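ABC-type transport auxiliary lipoprotein component domain-containing protein (Xanthomonas campestris pv. campestris, PDB 2IQI) is of unknown function but is probably a lipoprotein that serves as an auxiliary component of an ABC-type transport system. Local coordinates at residues I105-E111 against T123-N127; S76-F81 against T170-V174; A10-P15 against G62-A66; P15-V19 against E163-T167. Residue numbers count along the deposited sequence, not the author numbering.

Contact 1 of 4, residues I105-E111 against T123-N127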
loop_
_atom_site.group_PDB
_atom_site.type_symbol
_atom_site.label_atom_id
_atom_site.label_comp_id
_atom_site.label_asym_id
_atom_site.label_seq_id
_atom_site.Cartn_x
_atom_site.Cartn_y
_atom_site.Cartn_z
ATOM N N ILE A 105 -6.225 -6.540 0.503
ATOM C CA ILE A 105 -5.969 -5.278 1.168
ATOM C C ILE A 105 -7.204 -4.389 1.178
ATOM O O ILE A 105 -7.827 -4.185 0.174
ATOM C CB ILE A 105 -4.796 -4.544 0.501
ATOM C CG1 ILE A 105 -3.534 -5.397 0.536
ATOM C CG2 ILE A 105 -4.459 -3.287 1.248
ATOM C CD1 ILE A 105 -2.472 -4.917 -0.446
ATOM N N ASP A 106 -7.573 -3.876 2.338
ATOM C CA ASP A 106 -8.614 -2.860 2.424
ATOM C C ASP A 106 -7.891 -1.576 2.822
ATOM O O ASP A 106 -7.165 -1.573 3.828
ATOM C CB ASP A 106 -9.644 -3.253 3.455
ATOM C CG ASP A 106 -10.852 -2.346 3.455
ATOM O OD1 ASP A 106 -11.451 -2.128 2.358
ATOM O OD2 ASP A 106 -11.222 -1.864 4.571
ATOM N N VAL A 107 -8.040 -0.524 2.005
ATOM C CA VAL A 107 -7.381 0.774 2.230
ATOM C C VAL A 107 -8.304 1.725 3.007
ATOM O O VAL A 107 -9.451 1.956 2.587
ATOM C CB VAL A 107 -6.977 1.427 0.918
ATOM C CG1 VAL A 107 -6.390 2.796 1.171
ATOM C CG2 VAL A 107 -5.973 0.549 0.190
ATOM N N ARG A 108 -7.815 2.239 4.143
ATOM C CA ARG A 108 -8.654 3.004 5.079
ATOM C C ARG A 108 -8.426 4.498 4.947
ATOM O O ARG A 108 -9.369 5.282 4.958
ATOM C CB ARG A 108 -8.391 2.575 6.511
ATOM C CG ARG A 108 -8.678 1.105 6.790
ATOM C CD ARG A 108 -8.244 0.816 8.196
ATOM N NE ARG A 108 -8.637 -0.490 8.700
ATOM C CZ ARG A 108 -8.351 -0.932 9.938
ATOM N NH1 ARG A 108 -7.658 -0.155 10.779
ATOM N NH2 ARG A 108 -8.776 -2.142 10.357
ATOM N N ARG A 109 -7.156 4.877 4.830
ATOM C CA ARG A 109 -6.766 6.257 4.640
ATOM C C ARG A 109 -5.679 6.326 3.596
ATOM O O ARG A 109 -4.745 5.504 3.601
ATOM C CB ARG A 109 -6.339 6.886 5.970
ATOM C CG ARG A 109 -7.571 7.136 6.890
ATOM C CD ARG A 109 -7.250 8.032 7.995
ATOM N NE ARG A 109 -6.141 7.499 8.774
ATOM C CZ ARG A 109 -5.130 8.240 9.223
ATOM N NH1 ARG A 109 -5.082 9.550 8.953
ATOM N NH2 ARG A 109 -4.162 7.685 9.923
ATOM N N PHE A 110 -5.856 7.255 2.655
ATOM C CA PHE A 110 -4.839 7.614 1.667
ATOM C C PHE A 110 -4.880 9.159 1.510
ATOM O O PHE A 110 -5.610 9.719 0.661
ATOM C CB PHE A 110 -5.119 6.914 0.345
ATOM C CG PHE A 110 -3.902 6.718 -0.496
ATOM C CD1 PHE A 110 -3.407 7.751 -1.274
ATOM C CD2 PHE A 110 -3.242 5.496 -0.507
ATOM C CE1 PHE A 110 -2.271 7.566 -2.032
ATOM C CE2 PHE A 110 -2.125 5.300 -1.271
ATOM C CZ PHE A 110 -1.629 6.340 -2.023
ATOM N N GLU A 111 -4.132 9.861 2.354
ATOM C CA GLU A 111 -4.380 11.286 2.488
ATOM C C GLU A 111 -3.177 12.083 2.955
ATOM O O GLU A 111 -2.309 11.576 3.659
ATOM C CB GLU A 111 -5.562 11.520 3.428
ATOM C CG GLU A 111 -5.292 11.030 4.859
ATOM C CD GLU A 111 -6.535 11.033 5.746
ATOM O OE1 GLU A 111 -6.575 11.835 6.702
ATOM O OE2 GLU A 111 -7.481 10.249 5.487
ATOM N N THR A 123 -0.148 9.924 4.488
ATOM C CA THR A 123 -0.622 8.935 5.394
ATOM C C THR A 123 -1.361 7.816 4.667
ATOM O O THR A 123 -2.343 8.056 3.942
ATOM C CB THR A 123 -1.556 9.603 6.420
ATOM O OG1 THR A 123 -0.798 10.554 7.172
ATOM C CG2 THR A 123 -2.186 8.581 7.383
ATOM N N ILE A 124 -0.902 6.587 4.882
ATOM C CA ILE A 124 -1.577 5.448 4.354
ATOM C C ILE A 124 -1.894 4.579 5.520
ATOM O O ILE A 124 -1.018 4.243 6.303
ATOM C CB ILE A 124 -0.723 4.706 3.303
ATOM C CG1 ILE A 124 -0.317 5.657 2.174
ATOM C CG2 ILE A 124 -1.529 3.659 2.645
ATOM C CD1 ILE A 124 0.544 5.051 1.154
ATOM N N GLU A 125 -3.168 4.246 5.671
ATOM C CA GLU A 125 -3.588 3.231 6.609
ATOM C C GLU A 125 -4.395 2.184 5.870
ATOM O O GLU A 125 -5.337 2.531 5.128
ATOM C CB GLU A 125 -4.371 3.834 7.749
ATOM C CG GLU A 125 -5.162 2.801 8.557
ATOM C CD GLU A 125 -5.959 3.434 9.715
ATOM O OE1 GLU A 125 -5.880 4.692 9.891
ATOM O OE2 GLU A 125 -6.641 2.670 10.464
ATOM N N LEU A 126 -4.013 0.914 6.065
ATOM C CA LEU A 126 -4.645 -0.219 5.380
ATOM C C LEU A 126 -4.636 -1.544 6.198
ATOM O O LEU A 126 -3.821 -1.707 7.137
ATOM C CB LEU A 126 -4.056 -0.412 3.991
ATOM C CG LEU A 126 -2.555 -0.736 3.921
ATOM C CD1 LEU A 126 -2.299 -2.238 4.180
ATOM C CD2 LEU A 126 -1.828 -0.213 2.609
ATOM N N ASN A 127 -5.532 -2.480 5.840
ATOM C CA ASN A 127 -5.592 -3.779 6.496
ATOM C C ASN A 127 -5.435 -4.910 5.486
ATOM O O ASN A 127 -6.165 -4.975 4.489
ATOM C CB ASN A 127 -6.920 -3.909 7.223
ATOM C CG ASN A 127 -7.086 -5.239 7.918
ATOM O OD1 ASN A 127 -7.691 -6.170 7.357
ATOM N ND2 ASN A 127 -6.568 -5.345 9.153
#
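E125 reaches between two arginines and pairs with both: its OE2 meets R108 NH1 at 3.0 Å and its OE1 meets R109 NE at 3.0 Å, each carboxylate oxygen lying near the plane of its guanidinium. Both arginines can face one glutamate because the strand slips a register here. R108 N and R109 N both donate to E125 O, at 2.7 and 3.0 Å, the signature of a classic beta bulge, and R108 has the helix-like psi of -43° that goes with it. On either side of the bulge the antiparallel ladder is regular. D106 and N127 form a hydrogen-bonded pair (D106 N to N127 O 2.8 Å, N127 N to D106 O 2.7 Å), and so do E111 and T123. R109 carries the ion pairs onward, its NH1 3.5 Å from E111 OE1, while T123 CG2 sits over one face of the R109 guanidinium, 3.3 Å from R109 NH2; E111 in turn is held by R51. The other face of the sheet is apolar: I124 CD1 touches F110 CE2 at 3.6 Å, and L126 packs beside V107. That greasy face lies under helix 69-82, through L73 and A69, and under helix 155-185, through A165, L166 and V169, while strand 137-149 continues the sheet beyond 123-127 by backbone bonds from I124 and L126.

Contact 2 of 4, residues S76-F81 against T170-V174; sequences SVVRAF and TTELV
Both segments are regular alpha-helix, each inside a longer helix, with phi/psi near -65/-43 and i to i+4 bonds such as A80 N to S76 O (2.8 Å) and V174 N to T170 O (3.0 Å). Their short axes approach to 9.5 Å and cross at -59°, running in broadly the same direction. V77 lies nearest T170 (CA-CA 5.7 Å) and F81 nearest V174 (6.5 Å). Small side chains mark the crossing: T170, chi1 m, puts CG2 3.7 Å from A80 CB, and S76 CB lies 3.4 Å from T170 OG1. V174, chi1 t, places CG2 3.9 Å from A80 CB and 3.8 Å from the centroid of the F81 ring, 9° off its normal, a CH-pi contact over the face. F81 leaves sideways (chi1 m, chi2 -62°), but its ring comes nearer, CE1 3.8 Å from V174 CG1. V77, chi1 t, meets L173 CD1 through CG2 at 3.9 Å, on the side where I105 of the sheet lies. This is helix-helix packing in the layer covering the sheet. No hydrogen bond crosses the interface; S76 OG and T170 OG1 bond back to M72 O and L166 O of their own helices, so apolar packing joins them.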
loop_
_atom_site.group_PDB
_atom_site.type_symbol
_atom_site.label_atom_id
_atom_site.label_comp_id
_atom_site.label_asym_id
_atom_site.label_seq_id
_atom_site.Cartn_x
_atom_site.Cartn_y
_atom_site.Cartn_z
ATOM N N SER A 76 2.305 -1.526 -6.616
ATOM C CA SER A 76 3.529 -1.508 -5.834
ATOM C C SER A 76 3.763 -2.848 -5.251
ATOM O O SER A 76 4.903 -3.338 -5.229
ATOM C CB SER A 76 3.435 -0.515 -4.684
ATOM O OG SER A 76 3.438 0.771 -5.241
ATOM N N VAL A 77 2.663 -3.413 -4.758
ATOM C CA VAL A 77 2.681 -4.640 -3.998
ATOM C C VAL A 77 3.153 -5.791 -4.890
ATOM O O VAL A 77 4.128 -6.494 -4.554
ATOM C CB VAL A 77 1.315 -4.918 -3.327
ATOM C CG1 VAL A 77 1.229 -6.354 -2.878
ATOM C CG2 VAL A 77 1.140 -4.009 -2.134
ATOM N N VAL A 78 2.483 -5.939 -6.038
ATOM C CA VAL A 78 2.787 -6.977 -7.004
ATOM C C VAL A 78 4.183 -6.784 -7.584
ATOM O O VAL A 78 4.952 -7.730 -7.658
ATOM C CB VAL A 78 1.768 -6.980 -8.131
ATOM C CG1 VAL A 78 2.314 -7.751 -9.308
ATOM C CG2 VAL A 78 0.488 -7.584 -7.667
ATOM N N ARG A 79 4.530 -5.564 -7.978
ATOM C CA ARG A 79 5.892 -5.330 -8.429
ATOM C C ARG A 79 6.901 -5.641 -7.362
ATOM O O ARG A 79 7.916 -6.238 -7.677
ATOM C CB ARG A 79 6.084 -3.930 -8.983
ATOM C CG ARG A 79 5.134 -3.742 -10.140
ATOM C CD ARG A 79 5.298 -2.523 -10.991
ATOM N NE ARG A 79 4.203 -2.620 -11.953
ATOM C CZ ARG A 79 3.568 -1.590 -12.500
ATOM N NH1 ARG A 79 3.939 -0.358 -12.186
ATOM N NH2 ARG A 79 2.561 -1.810 -13.345
ATOM N N ALA A 80 6.642 -5.286 -6.099
ATOM C CA ALA A 80 7.639 -5.605 -5.053
ATOM C C ALA A 80 7.789 -7.131 -4.768
ATOM O O ALA A 80 8.895 -7.609 -4.508
ATOM C CB ALA A 80 7.400 -4.820 -3.813
ATOM N N PHE A 81 6.698 -7.894 -4.872
ATOM C CA PHE A 81 6.807 -9.360 -4.890
ATOM C C PHE A 81 7.632 -9.847 -6.072
ATOM O O PHE A 81 8.490 -10.703 -5.907
ATOM C CB PHE A 81 5.432 -10.055 -4.862
ATOM C CG PHE A 81 4.741 -9.996 -3.513
ATOM C CD1 PHE A 81 5.322 -10.584 -2.391
ATOM C CD2 PHE A 81 3.520 -9.352 -3.368
ATOM C CE1 PHE A 81 4.705 -10.527 -1.166
ATOM C CE2 PHE A 81 2.893 -9.292 -2.132
ATOM C CZ PHE A 81 3.468 -9.872 -1.038
ATOM N N THR A 170 4.492 -0.818 1.513
ATOM C CA THR A 170 4.638 -1.945 0.596
ATOM C C THR A 170 5.727 -2.864 1.156
ATOM O O THR A 170 5.595 -4.078 1.106
ATOM C CB THR A 170 5.035 -1.477 -0.836
ATOM O OG1 THR A 170 4.032 -0.603 -1.354
ATOM C CG2 THR A 170 5.210 -2.628 -1.796
ATOM N N THR A 171 6.800 -2.284 1.700
ATOM C CA THR A 171 7.907 -3.085 2.248
ATOM C C THR A 171 7.402 -3.899 3.452
ATOM O O THR A 171 7.818 -5.053 3.690
ATOM C CB THR A 171 9.103 -2.193 2.661
ATOM O OG1 THR A 171 9.616 -1.528 1.507
ATOM C CG2 THR A 171 10.182 -3.002 3.208
ATOM N N GLU A 172 6.513 -3.294 4.225
ATOM C CA GLU A 172 6.007 -3.971 5.396
ATOM C C GLU A 172 5.024 -5.063 4.965
ATOM O O GLU A 172 4.898 -6.080 5.631
ATOM C CB GLU A 172 5.380 -2.965 6.377
ATOM C CG GLU A 172 6.394 -2.120 7.166
ATOM C CD GLU A 172 5.753 -0.972 8.041
ATOM O OE1 GLU A 172 4.551 -1.048 8.480
ATOM O OE2 GLU A 172 6.501 0.021 8.309
ATOM N N LEU A 173 4.343 -4.852 3.847
ATOM C CA LEU A 173 3.331 -5.803 3.408
ATOM C C LEU A 173 3.967 -7.062 2.856
ATOM O O LEU A 173 3.634 -8.173 3.243
ATOM C CB LEU A 173 2.471 -5.195 2.316
ATOM C CG LEU A 173 1.264 -4.431 2.795
ATOM C CD1 LEU A 173 0.655 -3.547 1.674
ATOM C CD2 LEU A 173 0.331 -5.536 3.242
ATOM N N VAL A 174 4.881 -6.850 1.932
ATOM C CA VAL A 174 5.564 -7.903 1.285
ATOM C C VAL A 174 6.202 -8.843 2.306
ATOM O O VAL A 174 6.093 -10.078 2.180
ATOM C CB VAL A 174 6.566 -7.325 0.313
ATOM C CG1 VAL A 174 7.607 -8.358 -0.079
ATOM C CG2 VAL A 174 5.834 -6.841 -0.925
#

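Contact 3 of 4, residues A10-P15 against G62-A66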
loop_
_atom_site.group_PDB
_atom_site.type_symbol
_atom_site.label_atom_id
_atom_site.label_comp_id
_atom_site.label_asym_id
_atom_site.label_seq_id
_atom_site.Cartn_x
_atom_site.Cartn_y
_atom_site.Cartn_z
ATOM N N ALA A 10 -3.991 20.574 -14.785
ATOM C CA ALA A 10 -3.765 19.665 -13.594
ATOM C C ALA A 10 -2.373 19.030 -13.678
ATOM O O ALA A 10 -2.044 18.389 -14.682
ATOM C CB ALA A 10 -4.852 18.567 -13.515
ATOM N N THR A 11 -1.552 19.222 -12.651
ATOM C CA THR A 11 -0.320 18.478 -12.576
ATOM C C THR A 11 -0.634 16.996 -12.238
ATOM O O THR A 11 -1.474 16.687 -11.359
ATOM C CB THR A 11 0.582 19.077 -11.529
ATOM O OG1 THR A 11 0.506 20.499 -11.617
ATOM C CG2 THR A 11 2.030 18.631 -11.722
ATOM N N ILE A 12 0.019 16.083 -12.946
ATOM C CA ILE A 12 -0.133 14.687 -12.646
ATOM C C ILE A 12 1.129 14.127 -11.920
ATOM O O ILE A 12 2.234 14.091 -12.482
ATOM C CB ILE A 12 -0.492 13.908 -13.942
ATOM C CG1 ILE A 12 -1.785 14.464 -14.565
ATOM C CG2 ILE A 12 -0.515 12.378 -13.742
ATOM C CD1 ILE A 12 -3.045 14.430 -13.661
ATOM N N TYR A 13 0.949 13.682 -10.673
ATOM C CA TYR A 13 2.014 12.993 -9.929
ATOM C C TYR A 13 2.084 11.484 -10.178
ATOM O O TYR A 13 1.066 10.805 -10.285
ATOM C CB TYR A 13 1.901 13.317 -8.431
ATOM C CG TYR A 13 2.102 14.789 -8.209
ATOM C CD1 TYR A 13 3.371 15.358 -8.336
ATOM C CD2 TYR A 13 1.029 15.627 -7.939
ATOM C CE1 TYR A 13 3.580 16.723 -8.152
ATOM C CE2 TYR A 13 1.219 17.029 -7.764
ATOM C CZ TYR A 13 2.503 17.552 -7.863
ATOM O OH TYR A 13 2.713 18.890 -7.738
ATOM N N ALA A 14 3.304 10.972 -10.297
ATOM C CA ALA A 14 3.510 9.545 -10.439
ATOM C C ALA A 14 4.722 9.138 -9.650
ATOM O O ALA A 14 5.871 9.289 -10.118
ATOM C CB ALA A 14 3.670 9.151 -11.885
ATOM N N PRO A 15 4.488 8.641 -8.430
ATOM C CA PRO A 15 5.573 8.108 -7.647
ATOM C C PRO A 15 6.157 6.841 -8.239
ATOM O O PRO A 15 5.503 6.114 -8.983
ATOM C CB PRO A 15 4.926 7.832 -6.287
ATOM C CG PRO A 15 3.730 8.715 -6.263
ATOM C CD PRO A 15 3.236 8.632 -7.681
ATOM N N GLY A 62 -5.998 21.111 -8.866
ATOM C CA GLY A 62 -4.955 21.159 -9.896
ATOM C C GLY A 62 -3.790 20.201 -9.687
ATOM O O GLY A 62 -2.683 20.405 -10.220
ATOM N N ALA A 63 -4.043 19.159 -8.898
ATOM C CA ALA A 63 -3.118 18.052 -8.716
ATOM C C ALA A 63 -3.906 16.742 -8.761
ATOM O O ALA A 63 -5.050 16.693 -8.309
ATOM C CB ALA A 63 -2.385 18.201 -7.411
ATOM N N GLY A 64 -3.315 15.691 -9.323
ATOM C CA GLY A 64 -3.919 14.357 -9.251
ATOM C C GLY A 64 -2.871 13.278 -9.405
ATOM O O GLY A 64 -1.710 13.573 -9.714
ATOM N N TRP A 65 -3.298 12.031 -9.218
ATOM C CA TRP A 65 -2.460 10.828 -9.373
ATOM C C TRP A 65 -2.581 10.187 -10.796
ATOM O O TRP A 65 -3.683 10.080 -11.321
ATOM C CB TRP A 65 -2.924 9.769 -8.379
ATOM C CG TRP A 65 -2.792 10.036 -6.909
ATOM C CD1 TRP A 65 -3.786 9.944 -5.979
ATOM C CD2 TRP A 65 -1.608 10.398 -6.190
ATOM N NE1 TRP A 65 -3.299 10.233 -4.728
ATOM C CE2 TRP A 65 -1.965 10.521 -4.832
ATOM C CE3 TRP A 65 -0.285 10.660 -6.564
ATOM C CZ2 TRP A 65 -1.050 10.889 -3.851
ATOM C CZ3 TRP A 65 0.626 11.007 -5.587
ATOM C CH2 TRP A 65 0.239 11.118 -4.247
ATOM N N ALA A 66 -1.470 9.725 -11.382
ATOM C CA ALA A 66 -1.490 8.954 -12.638
ATOM C C ALA A 66 -2.462 7.753 -12.653
ATOM O O ALA A 66 -3.073 7.432 -13.678
ATOM C CB ALA A 66 -0.091 8.467 -12.963
#
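Four backbone hydrogen bonds hold this short parallel pair, their donors alternating between the two segments: T11 N to G62 O (2.9 Å), G64 N to T11 O (2.9 Å), Y13 N to G64 O (2.8 Å) and A66 N to Y13 O (3.0 Å). T11 OG1 adds only a weak bond to G62 O at 3.5 Å. The register is in step, T11 beside A63, I12 beside G64, Y13 beside W65. G62, just ahead of A63, has a positive phi (70°), a conformation easily taken by glycine. On the face of Y13 and W65, Y13 CE2 reaches A63 CB at 3.8 Å, the methyl lying at the ring's edge, while W65 CZ3 touches both Y13 CB and P15 CG at 3.9 Å. I12 is on the opposite, exposed face, and its CG2 lies 4.0 Å from A66 CB. The Y13 and W65 face turns inward onto helix 155-185, where Y13 OH bonds to T155 and W65 meets F162 edge-to-face; M72 of helix 69-82 also packs against W65 and P15.

Contact 4 of 4, residues P15-V19 against E163-T167; sequences PTVRV and EQALT
An extended loop lies against one side of a helix: P15-V19, between strands 11-13 and 31-34, runs beside E163-T167 in the long helix 155-185. The loop has strand-like angles (phi -67 to -120°, psi 106 to 156°) but is not in a sheet; the helix is regular, with T167 N bonded to E163 O at 2.8 Å. P15 stands nearest E163 (CA-CA 5.2 Å) and V17 nearest T167 (5.5 Å), so two loop residues span one helical turn. E163, its chi1 at -149°, extends to accept T16 N at OE1 (2.8 Å, 165°), and its CG lies 3.5 Å from P15 CB. The T167 hydroxyl, chi1 m, donates to E163 O at 2.8 Å, the usual intrahelical bond of a threonine to the preceding turn. It also accepts from a water 2.7 Å from T167 OG1, which takes a bond from R18 N at 3.2 Å and gives a weak one to T16 O at 3.4 Å, bridging loop and helix. Beneath, V17, chi1 t, puts CG2 3.6 Å from L166 CB and 3.7 Å from T167 OG1. V19 CG2 lies 4.2 Å from T167 O, and V19 also touches A80 of helix 69-82.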
loop_
_atom_site.group_PDB
_atom_site.type_symbol
_atom_site.label_atom_id
_atom_site.label_comp_id
_atom_site.label_asym_id
_atom_site.label_seq_id
_atom_site.Cartn_x
_atom_site.Cartn_y
_atom_site.Cartn_z
ATOM N N PRO A 15 4.488 8.641 -8.430
ATOM C CA PRO A 15 5.573 8.108 -7.647
ATOM C C PRO A 15 6.157 6.841 -8.239
ATOM O O PRO A 15 5.503 6.114 -8.983
ATOM C CB PRO A 15 4.926 7.832 -6.287
ATOM C CG PRO A 15 3.730 8.715 -6.263
ATOM C CD PRO A 15 3.236 8.632 -7.681
ATOM N N THR A 16 7.407 6.610 -7.875
ATOM C CA THR A 16 8.195 5.488 -8.314
ATOM C C THR A 16 8.552 4.750 -7.059
ATOM O O THR A 16 9.195 5.312 -6.166
ATOM C CB THR A 16 9.448 5.986 -8.983
ATOM O OG1 THR A 16 9.039 6.739 -10.115
ATOM C CG2 THR A 16 10.320 4.824 -9.454
ATOM N N VAL A 17 8.086 3.515 -6.979
ATOM C CA VAL A 17 8.246 2.695 -5.820
ATOM C C VAL A 17 9.026 1.480 -6.239
ATOM O O VAL A 17 8.499 0.583 -6.877
ATOM C CB VAL A 17 6.886 2.253 -5.232
ATOM C CG1 VAL A 17 7.075 1.122 -4.240
ATOM C CG2 VAL A 17 6.180 3.414 -4.594
ATOM N N ARG A 18 10.291 1.469 -5.838
ATOM C CA ARG A 18 11.169 0.300 -5.903
ATOM C C ARG A 18 11.391 -0.265 -4.486
ATOM O O ARG A 18 11.876 0.427 -3.601
ATOM C CB ARG A 18 12.479 0.687 -6.616
ATOM C CG ARG A 18 12.186 1.527 -7.863
ATOM C CD ARG A 18 13.222 1.441 -8.964
ATOM N NE ARG A 18 12.680 1.928 -10.237
ATOM C CZ ARG A 18 11.969 1.199 -11.111
ATOM N NH1 ARG A 18 11.663 -0.078 -10.889
ATOM N NH2 ARG A 18 11.540 1.767 -12.232
ATOM N N VAL A 19 10.988 -1.512 -4.263
ATOM C CA VAL A 19 11.132 -2.114 -2.924
ATOM C C VAL A 19 12.343 -3.026 -2.845
ATOM O O VAL A 19 12.463 -3.999 -3.598
ATOM C CB VAL A 19 9.910 -2.890 -2.506
ATOM C CG1 VAL A 19 10.216 -3.709 -1.316
ATOM C CG2 VAL A 19 8.793 -1.936 -2.196
ATOM N N GLU A 163 5.451 8.942 -2.001
ATOM C CA GLU A 163 6.365 7.932 -2.487
ATOM C C GLU A 163 7.050 7.216 -1.293
ATOM O O GLU A 163 7.172 5.980 -1.249
ATOM C CB GLU A 163 7.407 8.600 -3.379
ATOM C CG GLU A 163 7.908 7.694 -4.469
ATOM C CD GLU A 163 9.060 8.276 -5.224
ATOM O OE1 GLU A 163 8.934 8.491 -6.441
ATOM O OE2 GLU A 163 10.103 8.522 -4.597
ATOM N N GLN A 164 7.488 8.002 -0.313
ATOM C CA GLN A 164 8.110 7.460 0.863
ATOM C C GLN A 164 7.124 6.545 1.649
ATOM O O GLN A 164 7.519 5.429 2.065
ATOM C CB GLN A 164 8.632 8.591 1.734
ATOM C CG GLN A 164 9.895 9.327 1.263
ATOM C CD GLN A 164 9.981 10.746 1.870
ATOM O OE1 GLN A 164 10.257 11.715 1.175
ATOM N NE2 GLN A 164 9.700 10.864 3.157
ATOM N N ALA A 165 5.862 6.980 1.818
ATOM C CA ALA A 165 4.857 6.195 2.543
ATOM C C ALA A 165 4.475 4.925 1.779
ATOM O O ALA A 165 4.299 3.835 2.374
ATOM C CB ALA A 165 3.628 7.010 2.821
ATOM N N LEU A 166 4.345 5.065 0.463
ATOM C CA LEU A 166 4.058 3.941 -0.375
ATOM C C LEU A 166 5.147 2.941 -0.259
ATOM O O LEU A 166 4.849 1.757 -0.126
ATOM C CB LEU A 166 3.969 4.338 -1.841
ATOM C CG LEU A 166 2.546 4.429 -2.336
ATOM C CD1 LEU A 166 2.454 5.436 -3.491
ATOM C CD2 LEU A 166 2.076 3.040 -2.694
ATOM N N THR A 167 6.401 3.402 -0.341
ATOM C CA THR A 167 7.539 2.491 -0.362
ATOM C C THR A 167 7.593 1.753 0.976
ATOM O O THR A 167 7.681 0.516 1.000
ATOM C CB THR A 167 8.853 3.218 -0.682
ATOM O OG1 THR A 167 8.766 3.776 -1.992
ATOM C CG2 THR A 167 10.070 2.274 -0.629
HETATM O O HOH W 1 10.871 3.725 -3.711
#

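Overall arrangement
Helix 155-185 ties the set together: contacts 2 and 4 both use it, centres about 10 Å apart, meeting where V19 CB lies 3.4 Å from A80 CB. Contact 1 belongs to the sheet that the helices pack on, touching contact 2 through I105 CD1 and L173 CD1 (4.0 Å) and contact 4 through I124 CD1 and L166 N (3.9 Å). Contact 3 lies at one end, its centre about 18 Å from that of the chain; it runs into contact 4 at the shared P15 and reaches contact 1 where W65 NE1 is 3.9 Å from F110 CE1. Along the chain contact 1 is nested within contacts 2 and 4, and contact 4 crosses both 2 and 3.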